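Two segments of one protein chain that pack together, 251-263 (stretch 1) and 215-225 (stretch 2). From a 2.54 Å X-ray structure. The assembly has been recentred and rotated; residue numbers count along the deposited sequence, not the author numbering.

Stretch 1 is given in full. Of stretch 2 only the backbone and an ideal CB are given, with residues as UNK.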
# COMPACT_ATOMS: atom_id res chain seq x y z
N SER A 251 5.40 -21.39 -25.61
CA SER A 251 5.88 -20.20 -24.93
C SER A 251 4.72 -19.46 -24.28
O SER A 251 3.68 -19.24 -24.92
CB SER A 251 6.59 -19.30 -25.93
OG SER A 251 5.83 -19.17 -27.12
N LEU A 252 4.89 -19.07 -23.02
CA LEU A 252 3.86 -18.26 -22.37
C LEU A 252 3.87 -16.87 -22.96
O LEU A 252 4.43 -15.93 -22.39
CB LEU A 252 4.04 -18.18 -20.86
CG LEU A 252 2.84 -17.45 -20.23
CD1 LEU A 252 1.67 -18.39 -20.15
CD2 LEU A 252 3.16 -16.88 -18.86
N VAL A 253 3.26 -16.76 -24.14
CA VAL A 253 2.94 -15.47 -24.71
C VAL A 253 2.27 -14.65 -23.61
O VAL A 253 2.93 -13.96 -22.83
CB VAL A 253 2.00 -15.64 -25.92
CG1 VAL A 253 1.34 -14.35 -26.26
CG2 VAL A 253 2.77 -16.15 -27.14
N GLY A 254 0.95 -14.75 -23.53
CA GLY A 254 0.19 -14.07 -22.50
C GLY A 254 -0.63 -15.06 -21.72
O GLY A 254 -0.20 -16.18 -21.48
N LEU A 255 -1.84 -14.65 -21.34
CA LEU A 255 -2.64 -15.47 -20.44
C LEU A 255 -3.91 -14.78 -19.99
O LEU A 255 -3.85 -13.81 -19.24
CB LEU A 255 -1.87 -15.74 -19.16
CG LEU A 255 -1.34 -17.12 -18.83
CD1 LEU A 255 -0.88 -17.22 -17.38
CD2 LEU A 255 -2.20 -18.30 -19.29
N GLU A 256 -5.05 -15.31 -20.42
CA GLU A 256 -6.33 -14.87 -19.89
C GLU A 256 -6.49 -15.50 -18.50
O GLU A 256 -6.42 -16.72 -18.37
CB GLU A 256 -7.44 -15.31 -20.82
CG GLU A 256 -8.48 -14.24 -21.11
CD GLU A 256 -9.48 -14.06 -19.99
OE1 GLU A 256 -10.69 -14.25 -20.24
OE2 GLU A 256 -9.06 -13.74 -18.85
N ILE A 257 -6.71 -14.68 -17.48
CA ILE A 257 -6.69 -15.16 -16.10
C ILE A 257 -8.07 -15.22 -15.44
O ILE A 257 -8.18 -15.58 -14.27
CB ILE A 257 -5.77 -14.30 -15.21
CG1 ILE A 257 -6.54 -13.13 -14.61
CG2 ILE A 257 -4.66 -13.77 -16.02
CD1 ILE A 257 -5.68 -12.24 -13.74
N ALA A 258 -9.10 -14.85 -16.18
CA ALA A 258 -10.46 -14.86 -15.66
C ALA A 258 -11.44 -15.60 -16.58
O ALA A 258 -12.64 -15.36 -16.53
CB ALA A 258 -10.93 -13.44 -15.43
N LYS A 259 -10.93 -16.48 -17.44
CA LYS A 259 -11.79 -17.21 -18.37
C LYS A 259 -12.65 -18.21 -17.61
O LYS A 259 -12.14 -18.99 -16.82
CB LYS A 259 -10.94 -17.96 -19.41
CG LYS A 259 -10.88 -17.32 -20.79
CD LYS A 259 -10.23 -18.26 -21.80
CE LYS A 259 -9.14 -19.10 -21.14
NZ LYS A 259 -8.44 -19.98 -22.11
N ALA A 260 -13.96 -18.18 -17.84
CA ALA A 260 -14.84 -19.17 -17.21
C ALA A 260 -14.55 -20.54 -17.80
O ALA A 260 -14.52 -21.53 -17.10
CB ALA A 260 -16.29 -18.81 -17.41
N VAL A 261 -14.30 -20.56 -19.10
CA VAL A 261 -14.16 -21.80 -19.83
C VAL A 261 -12.79 -21.90 -20.49
O VAL A 261 -12.41 -21.05 -21.27
CB VAL A 261 -15.26 -21.90 -20.90
CG1 VAL A 261 -14.90 -22.95 -21.97
CG2 VAL A 261 -16.61 -22.17 -20.24
N ASP A 262 -12.08 -22.97 -20.17
CA ASP A 262 -10.79 -23.27 -20.77
C ASP A 262 -10.88 -23.96 -22.12
O ASP A 262 -10.01 -23.75 -22.97
CB ASP A 262 -10.00 -24.17 -19.85
CG ASP A 262 -8.55 -24.28 -20.27
OD1 ASP A 262 -7.91 -23.24 -20.55
OD2 ASP A 262 -8.06 -25.41 -20.32
N GLY A 263 -11.89 -24.79 -22.33
CA GLY A 263 -11.96 -25.57 -23.55
C GLY A 263 -13.31 -26.13 -23.94
O GLY A 263 -14.20 -26.23 -23.12
N UNK A 215 -7.94 -23.73 -8.18
CA UNK A 215 -8.13 -24.52 -9.40
C UNK A 215 -7.56 -23.86 -10.67
O UNK A 215 -6.97 -24.57 -11.49
CB UNK A 215 -9.62 -24.78 -9.60
N UNK A 216 -7.72 -22.54 -10.81
CA UNK A 216 -7.24 -21.83 -12.00
C UNK A 216 -5.74 -22.02 -12.20
O UNK A 216 -5.25 -22.07 -13.33
CB UNK A 216 -7.56 -20.34 -11.89
N UNK A 217 -5.02 -22.13 -11.09
CA UNK A 217 -3.58 -22.27 -11.13
C UNK A 217 -3.13 -23.69 -11.51
O UNK A 217 -2.17 -23.88 -12.28
CB UNK A 217 -2.99 -21.88 -9.77
N UNK A 218 -3.80 -24.69 -10.97
CA UNK A 218 -3.49 -26.06 -11.37
C UNK A 218 -3.79 -26.26 -12.86
O UNK A 218 -3.08 -26.99 -13.54
CB UNK A 218 -4.29 -27.06 -10.53
N UNK A 219 -4.82 -25.57 -13.36
CA UNK A 219 -5.18 -25.62 -14.77
C UNK A 219 -4.17 -24.91 -15.67
O UNK A 219 -3.93 -25.32 -16.81
CB UNK A 219 -6.57 -25.00 -14.97
N UNK A 220 -3.58 -23.83 -15.17
CA UNK A 220 -2.53 -23.15 -15.92
C UNK A 220 -1.31 -24.05 -15.98
O UNK A 220 -0.74 -24.25 -17.04
CB UNK A 220 -2.18 -21.80 -15.29
N UNK A 221 -0.95 -24.64 -14.84
CA UNK A 221 0.16 -25.59 -14.77
C UNK A 221 -0.01 -26.75 -15.75
O UNK A 221 0.92 -27.08 -16.49
CB UNK A 221 0.29 -26.13 -13.35
N UNK A 222 -1.19 -27.35 -15.77
CA UNK A 222 -1.44 -28.44 -16.71
C UNK A 222 -1.19 -27.96 -18.13
O UNK A 222 -0.55 -28.66 -18.92
CB UNK A 222 -2.87 -28.97 -16.57
N UNK A 223 -1.71 -26.78 -18.46
CA UNK A 223 -1.63 -26.31 -19.84
C UNK A 223 -0.22 -25.92 -20.31
O UNK A 223 0.04 -25.92 -21.51
CB UNK A 223 -2.56 -25.11 -20.01
N UNK A 224 0.67 -25.58 -19.38
CA UNK A 224 2.05 -25.23 -19.74
C UNK A 224 3.06 -26.23 -19.21
O UNK A 224 4.26 -25.99 -19.22
CB UNK A 224 2.39 -23.83 -19.21
N UNK A 225 2.56 -27.38 -18.77
CA UNK A 225 3.42 -28.47 -18.36
C UNK A 225 4.31 -28.10 -17.20
O UNK A 225 5.47 -28.49 -17.16
CB UNK A 225 4.28 -28.93 -19.54

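Stretch 2 is a helix from 215 to about 224, and stretch 1 is mostly irregular loop running past one side of it.

Position 215 starts the helix, out of reach of stretch 1. Its phi of -46° permits proline among many others, and the residue is Pro215.

Position 216 points its CB toward stretch 1, 5.4 Å from Ile257 O. Beyond lie the carbonyls of Ile257 and Lys259. A long donor would suit, lysine or arginine; glutamine is also conceivable. The residue is Arg216. Its CD lies 3.3 Å from Ile257 O, which sits over one face of the guanidinium. Its NH1 comes within 2.6 Å of Lys259 O.

Positions 217, 218 and 221 are out of reach of stretch 1, which sets no preference there. They are Ala217, Val218 and Ala221.

Position 219 points toward stretch 1, with no atom of it within 5.5 Å of the ideal CB. The nearby Asp262 carboxylate would favour a donor, or a neutral polar group. The deposited Glu219 is less expected. Its OE2 lies 4.0 Å from Asp262 OD1, a close pair of like charges. The O of water 1 lies 3.1 Å from Glu219 OE2 and 3.0 Å from Lys259 O, placed to donate to either.

Position 220 points sideways, its CB 5.2 Å from Leu255 CD1. An apolar chain such as leucine, isoleucine or methionine would suit. It is Ile220, whose CD1 meets Leu255 CD1 at 4.3 Å.

Position 222 points sideways. Only a long chain could come back to Asp262, and a basic one would match its charge. Arg222 does this: its NH2 forms a salt bridge with Asp262 OD2 at 3.0 Å, the carboxylate oxygen lying at the guanidinium edge.

Position 223 points toward stretch 1, with the same carboxylate ahead. A donor would suit, such as asparagine, glutamine or lysine. Asn223 ND2 donates to Asp262 OD2 at 3.2 Å, nearly straight, and weakly to Asp262 OD1 at 3.3 Å. Its OD1 accepts from Arg222 NE (3.1 Å) and Arg222 NH2 (3.0 Å), so the amide links Arg222 to Asp262.

Position 224 points toward Leu252 and Leu255, with space before them. A large apolar or aromatic group would fill it. The residue is Tyr224. Leu252 CD1 lies over one face of the Tyr224 ring, 3.6 Å from its centroid, in a CH-pi contact. Leu255 CD2 packs 3.7 Å from Tyr224 CE2.

Position 225 has a phi of 61°, which favours glycine. Gly225 closes the helix in a Schellman motif.

Stretch 2 (215-225) PRAVEIARNYG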
# COMPACT_ATOMS: atom_id res chain seq x y z
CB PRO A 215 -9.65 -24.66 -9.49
CG PRO A 215 -10.07 -24.72 -8.07
CD PRO A 215 -9.15 -23.77 -7.33
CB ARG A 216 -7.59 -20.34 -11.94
CG ARG A 216 -7.04 -19.50 -13.11
CD ARG A 216 -8.16 -18.83 -13.90
NE ARG A 216 -9.32 -18.59 -13.05
CZ ARG A 216 -10.52 -18.24 -13.50
NH1 ARG A 216 -10.73 -18.06 -14.80
NH2 ARG A 216 -11.52 -18.05 -12.65
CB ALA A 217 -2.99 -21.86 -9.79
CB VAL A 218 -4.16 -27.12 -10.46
CG1 VAL A 218 -5.55 -26.71 -10.11
CG2 VAL A 218 -4.17 -28.48 -11.14
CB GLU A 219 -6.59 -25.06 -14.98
CG GLU A 219 -7.00 -24.89 -16.45
CD GLU A 219 -8.45 -24.45 -16.56
OE1 GLU A 219 -9.35 -25.32 -16.54
OE2 GLU A 219 -8.68 -23.22 -16.63
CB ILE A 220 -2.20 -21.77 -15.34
CG1 ILE A 220 -3.31 -20.78 -15.70
CG2 ILE A 220 -0.88 -21.25 -15.91
CD1 ILE A 220 -3.33 -19.58 -14.79
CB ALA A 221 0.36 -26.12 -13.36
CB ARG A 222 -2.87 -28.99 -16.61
CG ARG A 222 -3.14 -30.18 -17.56
CD ARG A 222 -4.63 -30.42 -17.84
NE ARG A 222 -5.23 -29.34 -18.60
CZ ARG A 222 -6.47 -28.88 -18.42
NH1 ARG A 222 -7.24 -29.42 -17.48
NH2 ARG A 222 -6.93 -27.88 -19.16
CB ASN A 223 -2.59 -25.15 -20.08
CG ASN A 223 -4.05 -25.60 -20.15
OD1 ASN A 223 -4.38 -26.79 -20.22
ND2 ASN A 223 -4.94 -24.62 -20.14
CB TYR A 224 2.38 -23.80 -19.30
CG TYR A 224 1.53 -22.77 -20.01
CD1 TYR A 224 1.97 -22.16 -21.18
CD2 TYR A 224 0.28 -22.43 -19.53
CE1 TYR A 224 1.18 -21.23 -21.84
CE2 TYR A 224 -0.51 -21.52 -20.18
CZ TYR A 224 -0.07 -20.93 -21.33
OH TYR A 224 -0.87 -20.01 -21.96
O HOH W 1 -11.41 -21.82 -16.39
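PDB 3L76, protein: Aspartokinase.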